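Local coordinates for 2-hydroxymethyl glutarate dehydrogenase (Eubacterium barkeri, PDB 3CKY) that catalyses the NADH-dependent, reversible reduction of 2-formylglutarate to (S)-2-hydroxymethylglutarate, a step in the fermentation of nicotinate, and works as a homotetramer, at the interface of chains A and B. Coordinates in Å, arbitrary orientation; residue numbers count along the deposited sequence, not the author numbering. Chains: chain A/B, 2-hydroxymethyl glutarate dehydrogenase.

Contact 1: the interface of chains A and B. Residues chain A 176, 179, 248, 252, 259; chain B 191, 194-195.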
loop_
_atom_site.group_PDB
_atom_site.type_symbol
_atom_site.label_atom_id
_atom_site.label_comp_id
_atom_site.label_asym_id
_atom_site.label_seq_id
_atom_site.Cartn_x
_atom_site.Cartn_y
_atom_site.Cartn_z
ATOM N N VAL A 176 2.365 18.077 6.430
ATOM C CA VAL A 176 1.820 18.002 5.078
ATOM C C VAL A 176 2.878 18.338 4.031
ATOM O O VAL A 176 2.951 17.684 2.980
ATOM C CB VAL A 176 0.589 18.906 4.895
ATOM C CG1 VAL A 176 0.205 18.981 3.431
ATOM C CG2 VAL A 176 -0.588 18.397 5.752
ATOM N N LEU A 179 5.546 15.287 4.034
ATOM C CA LEU A 179 4.843 14.161 3.399
ATOM C C LEU A 179 4.967 14.254 1.881
ATOM O O LEU A 179 5.268 13.279 1.222
ATOM C CB LEU A 179 3.373 14.230 3.834
ATOM C CG LEU A 179 2.180 13.482 3.262
ATOM C CD1 LEU A 179 0.944 13.885 4.109
ATOM C CD2 LEU A 179 1.937 13.720 1.761
ATOM N N ALA A 248 3.006 11.842 9.535
ATOM C CA ALA A 248 1.881 11.988 8.640
ATOM C C ALA A 248 0.866 10.857 8.814
ATOM O O ALA A 248 -0.328 11.107 8.905
ATOM C CB ALA A 248 2.366 12.053 7.187
ATOM N N GLY A 252 -2.909 10.926 9.973
ATOM C CA GLY A 252 -3.956 10.266 9.204
ATOM C C GLY A 252 -4.843 9.337 10.023
ATOM O O GLY A 252 -6.071 9.336 9.863
ATOM N N LEU A 259 -4.150 7.591 3.663
ATOM C CA LEU A 259 -2.932 8.160 3.096
ATOM C C LEU A 259 -2.148 7.062 2.361
ATOM O O LEU A 259 -1.018 6.714 2.747
ATOM C CB LEU A 259 -2.070 8.765 4.209
ATOM C CG LEU A 259 -2.610 9.962 5.007
ATOM C CD1 LEU A 259 -1.718 10.273 6.180
ATOM C CD2 LEU A 259 -2.731 11.181 4.091
ATOM N N ALA B 191 -2.837 14.608 0.767
ATOM C CA ALA B 191 -2.160 15.592 1.618
ATOM C C ALA B 191 -3.071 16.764 1.969
ATOM O O ALA B 191 -3.100 17.231 3.127
ATOM C CB ALA B 191 -0.867 16.095 0.955
ATOM N N LEU B 194 -5.849 15.738 4.412
ATOM C CA LEU B 194 -5.232 15.649 5.741
ATOM C C LEU B 194 -5.097 17.025 6.386
ATOM O O LEU B 194 -5.486 17.220 7.546
ATOM C CB LEU B 194 -3.856 14.983 5.651
ATOM C CG LEU B 194 -3.093 14.761 6.965
ATOM C CD1 LEU B 194 -3.834 13.833 7.921
ATOM C CD2 LEU B 194 -1.682 14.252 6.682
ATOM N N GLY B 195 -4.556 17.975 5.622
ATOM C CA GLY B 195 -4.337 19.338 6.107
ATOM C C GLY B 195 -5.623 20.030 6.540
ATOM O O GLY B 195 -5.684 20.636 7.622
#
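B:Leu194 enters chain A methyl groups first, and it illustrates how one forked side chain can engage several elements of a partner subunit. It points from helix 169-197 of chain B, and its two branches divide the work. CD1 lies against the main chain of A:Gly252 in helix 238-255, 3.7 Å from its amide N. CD2 turns towards A:Leu179, meeting its CD1 at 3.7 Å as the two side chains cross obliquely, and also touches A:Leu259, which lies nearly perpendicular to it with CD1 at 4.0 Å. With CG anti to the backbone N (chi1 -178°), the fork of B:Leu194 is carried between helices 169-197 and 238-255 of chain A.

One turn back along the helix of chain B, B:Ala191 meets A:Val176, whose CG1 and CG2 each lie 3.8 Å from its carbonyl O; CG2 continues to CA of B:Gly195 at 3.9 Å. The CB of B:Ala191 packs against CD2 of A:Leu179 at 3.8 Å. An alanine at A:Val176 has neither methyl, and the B:Ala191 carbonyl would probably lose its apolar cover, with a gap beside B:Gly195. In this tetrameric dehydrogenase the patch joins the long helices of two subunits by apolar fit, its centre about 8 Å from A:Lys174, the probable active-site lysine, and may help to steady its helix.

Contact 2: the interface of chains A and B. Residues chain A 176-177, 180-181, 184; chain B 191, 209, 214.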
loop_
_atom_site.group_PDB
_atom_site.type_symbol
_atom_site.label_atom_id
_atom_site.label_comp_id
_atom_site.label_asym_id
_atom_site.label_seq_id
_atom_site.Cartn_x
_atom_site.Cartn_y
_atom_site.Cartn_z
ATOM N N VAL A 176 2.365 18.077 6.430
ATOM C CA VAL A 176 1.820 18.002 5.078
ATOM C C VAL A 176 2.878 18.338 4.031
ATOM O O VAL A 176 2.951 17.684 2.980
ATOM C CB VAL A 176 0.589 18.906 4.895
ATOM C CG1 VAL A 176 0.205 18.981 3.431
ATOM C CG2 VAL A 176 -0.588 18.397 5.752
ATOM N N ASN A 177 3.709 19.336 4.309
ATOM C CA ASN A 177 4.791 19.661 3.398
ATOM C C ASN A 177 5.787 18.517 3.243
ATOM O O ASN A 177 6.140 18.150 2.129
ATOM C CB ASN A 177 5.534 20.923 3.842
ATOM C CG ASN A 177 6.718 21.249 2.927
ATOM O OD1 ASN A 177 6.536 21.733 1.818
ATOM N ND2 ASN A 177 7.939 20.956 3.394
ATOM N N LEU A 180 4.724 15.438 1.337
ATOM C CA LEU A 180 4.772 15.640 -0.103
ATOM C C LEU A 180 6.190 15.508 -0.627
ATOM O O LEU A 180 6.391 14.878 -1.669
ATOM C CB LEU A 180 4.175 17.000 -0.482
ATOM C CG LEU A 180 2.657 17.099 -0.306
ATOM C CD1 LEU A 180 2.187 18.550 -0.432
ATOM C CD2 LEU A 180 1.955 16.183 -1.325
ATOM N N LEU A 181 7.160 16.092 0.090
ATOM C CA LEU A 181 8.578 15.897 -0.229
ATOM C C LEU A 181 8.939 14.409 -0.320
ATOM O O LEU A 181 9.563 13.972 -1.286
ATOM C CB LEU A 181 9.475 16.565 0.822
ATOM C CG LEU A 181 11.000 16.415 0.661
ATOM C CD1 LEU A 181 11.476 16.920 -0.741
ATOM C CD2 LEU A 181 11.744 17.138 1.781
ATOM N N ASN A 184 7.095 12.635 -3.268
ATOM C CA ASN A 184 7.603 13.095 -4.551
ATOM C C ASN A 184 8.942 12.439 -4.837
ATOM O O ASN A 184 9.221 12.062 -5.968
ATOM C CB ASN A 184 7.720 14.631 -4.576
ATOM C CG ASN A 184 6.379 15.325 -4.521
ATOM O OD1 ASN A 184 5.326 14.702 -4.683
ATOM N ND2 ASN A 184 6.406 16.628 -4.296
ATOM N N ALA B 191 -2.837 14.608 0.767
ATOM C CA ALA B 191 -2.160 15.592 1.618
ATOM C C ALA B 191 -3.071 16.764 1.969
ATOM O O ALA B 191 -3.100 17.231 3.127
ATOM C CB ALA B 191 -0.867 16.095 0.955
ATOM N N ILE B 209 3.297 25.619 1.351
ATOM C CA ILE B 209 3.868 24.500 0.601
ATOM C C ILE B 209 4.420 24.972 -0.739
ATOM O O ILE B 209 5.474 24.501 -1.179
ATOM C CB ILE B 209 2.852 23.342 0.418
ATOM C CG1 ILE B 209 2.451 22.788 1.794
ATOM C CG2 ILE B 209 3.435 22.228 -0.452
ATOM C CD1 ILE B 209 1.194 21.991 1.798
ATOM N N GLY B 214 7.749 20.700 -0.396
ATOM C CA GLY B 214 6.670 19.836 -0.858
ATOM C C GLY B 214 6.103 20.210 -2.222
ATOM O O GLY B 214 5.299 19.464 -2.797
#
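A:Leu180 presses its whole side chain against chain B, an example of the all-helical C-terminal domain of the β-hydroxyacid dehydrogenases using its long helix for assembly. Its CB lies over B:Gly214, 3.6 Å from the carbonyl O and a little farther from CA. CG, set beside the backbone N, already faces the CB of B:Ala191. There the chain forks: CD2 closes on that same CB at 3.6 Å, whereas CD1 turns to CG2 of B:Ile209 at 3.9 Å, the two side chains running roughly at right angles. B:Ile209, from helix 202-210, uses its other branch on A:Val176, its CD1 meeting CG1 of the valine at 3.6 Å.

A polar link is made by A:Asn177. Its side-chain carbonyl O, OD1, accepts a hydrogen bond from the backbone N of B:Gly214 at 2.7 Å. The bond is bent, 141° at the hydrogen, and the donor stands above the carbonyl plane, 40° out of it. CG of A:Asn177 is anti to the backbone N (chi1 177°), a setting that carries the amide off the helix to the loop. CG2 of B:Ile209 lies 3.9 Å from OD1 of A:Asn177 and flanks this bond with hydrocarbon.

Contact 3: the interface of chains A and B. Residues chain A 184, 214-216; chain B 184, 214-216.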
loop_
_atom_site.group_PDB
_atom_site.type_symbol
_atom_site.label_atom_id
_atom_site.label_comp_id
_atom_site.label_asym_id
_atom_site.label_seq_id
_atom_site.Cartn_x
_atom_site.Cartn_y
_atom_site.Cartn_z
ATOM N N ASN A 184 7.095 12.635 -3.268
ATOM C CA ASN A 184 7.603 13.095 -4.551
ATOM C C ASN A 184 8.942 12.439 -4.837
ATOM O O ASN A 184 9.221 12.062 -5.968
ATOM C CB ASN A 184 7.720 14.631 -4.576
ATOM C CG ASN A 184 6.379 15.325 -4.521
ATOM O OD1 ASN A 184 5.326 14.702 -4.683
ATOM N ND2 ASN A 184 6.406 16.628 -4.296
ATOM N N GLY A 214 6.077 17.048 -14.825
ATOM C CA GLY A 214 6.512 16.076 -13.829
ATOM C C GLY A 214 7.409 16.653 -12.751
ATOM O O GLY A 214 7.688 15.971 -11.771
ATOM N N ARG A 215 7.866 17.897 -12.921
ATOM C CA ARG A 215 8.859 18.478 -12.022
ATOM C C ARG A 215 8.338 18.704 -10.609
ATOM O O ARG A 215 7.144 18.848 -10.380
ATOM C CB ARG A 215 9.443 19.773 -12.576
ATOM C CG ARG A 215 8.509 20.996 -12.534
ATOM C CD ARG A 215 9.238 22.220 -13.070
ATOM N NE ARG A 215 8.335 23.340 -13.325
ATOM C CZ ARG A 215 7.688 23.557 -14.472
ATOM N NH1 ARG A 215 7.844 22.750 -15.517
ATOM N NH2 ARG A 215 6.880 24.609 -14.575
ATOM N N SER A 216 9.268 18.674 -9.669
ATOM C CA SER A 216 8.987 18.935 -8.274
ATOM C C SER A 216 10.239 19.509 -7.641
ATOM O O SER A 216 11.322 19.407 -8.205
ATOM C CB SER A 216 8.575 17.646 -7.556
ATOM O OG SER A 216 9.624 16.676 -7.548
ATOM N N ASN B 184 2.488 12.794 -8.341
ATOM C CA ASN B 184 2.532 14.029 -7.570
ATOM C C ASN B 184 1.129 14.526 -7.232
ATOM O O ASN B 184 0.887 15.020 -6.126
ATOM C CB ASN B 184 3.334 15.111 -8.296
ATOM C CG ASN B 184 4.804 14.746 -8.457
ATOM O OD1 ASN B 184 5.304 13.805 -7.809
ATOM N ND2 ASN B 184 5.503 15.471 -9.350
ATOM N N GLY B 214 7.749 20.700 -0.396
ATOM C CA GLY B 214 6.670 19.836 -0.858
ATOM C C GLY B 214 6.103 20.210 -2.222
ATOM O O GLY B 214 5.299 19.464 -2.797
ATOM N N ARG B 215 6.533 21.357 -2.745
ATOM C CA ARG B 215 5.973 21.919 -3.971
ATOM C C ARG B 215 6.250 21.055 -5.209
ATOM O O ARG B 215 7.253 20.355 -5.285
ATOM C CB ARG B 215 6.493 23.354 -4.194
ATOM C CG ARG B 215 7.762 23.434 -5.015
ATOM C CD ARG B 215 8.215 24.843 -5.194
ATOM N NE ARG B 215 8.932 25.244 -3.997
ATOM C CZ ARG B 215 10.219 25.544 -3.937
ATOM N NH1 ARG B 215 10.973 25.554 -5.033
ATOM N NH2 ARG B 215 10.740 25.861 -2.762
ATOM N N SER B 216 5.318 21.105 -6.157
ATOM C CA SER B 216 5.456 20.432 -7.442
ATOM C C SER B 216 4.687 21.216 -8.477
ATOM O O SER B 216 3.850 22.036 -8.124
ATOM C CB SER B 216 4.926 19.007 -7.358
ATOM O OG SER B 216 3.563 18.978 -7.030
HETATM O O HOH W 1 8.000 13.352 -7.979
HETATM O O HOH W 2 2.863 15.984 -4.701
HETATM O O HOH W 3 4.561 17.794 -10.901
#
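A:Asn184 and B:Asn184 face each other across the two-fold axis of the dimer, where the long helices of the β-hydroxyacid dehydrogenase C-terminal domains approach. Their side chains cross at about a right angle with the amide planes turned 54° apart, and the two OD1 atoms lie 3.3 Å apart. Both are amide oxygens, acceptors with no hydrogen to share, and each has a water as partner. Water 2 lies 2.8 Å from OD1 of A:Asn184 and also bonds the backbone O of B:Asn184. Water 1 makes the twin link, from OD1 of B:Asn184, 2.7 Å away, to the backbone O of A:Asn184. Each amide oxygen is thus tied through water to the opposing helix.

The amide nitrogens reach outward to the loops. ND2 of B:Asn184 makes a weak hydrogen bond to the carbonyl O of A:Gly214 at 3.3 Å, and a much straighter bond to water 3, with 168° at the hydrogen. That water is also bonded to the backbone O of A:Arg215, 2.8 Å off. Both asparagines hold CG beside the backbone N, chi1 being -64° in B:Asn184, which lets each amide lie between the other asparagine and the partner's loop.

Farther out, A:Ser216 and B:Ser216 pair as an antiparallel beta bridge. CB of A:Ser216 meets CB of B:Ser216 at 3.9 Å. CA of A:Ser216 sits 3.7 Å from the carbonyl O of B:Arg215, bringing together the loop segments that carry the glycines.

Successive turns of helix 169-197 contribute to all three contacts, with other elements joining in. Contact 1 and contact 2 have centres about 8 Å apart and share A:Val176 and B:Ala191; the centres of contact 2 and contact 3 are likewise about 8 Å apart, and they share A:Asn184 and B:Gly214. Contact 1 and contact 3 lie about 15 Å from each other, centre to centre. The series runs from an apolar patch to a hydrated, self-paired centre, and two-fold symmetry repeats contacts 1 and 2 on the opposite side. A:Lys174, on the same helix, is about 7 Å from the centre of contact 2, so subunit pairing may help to brace the catalytic region.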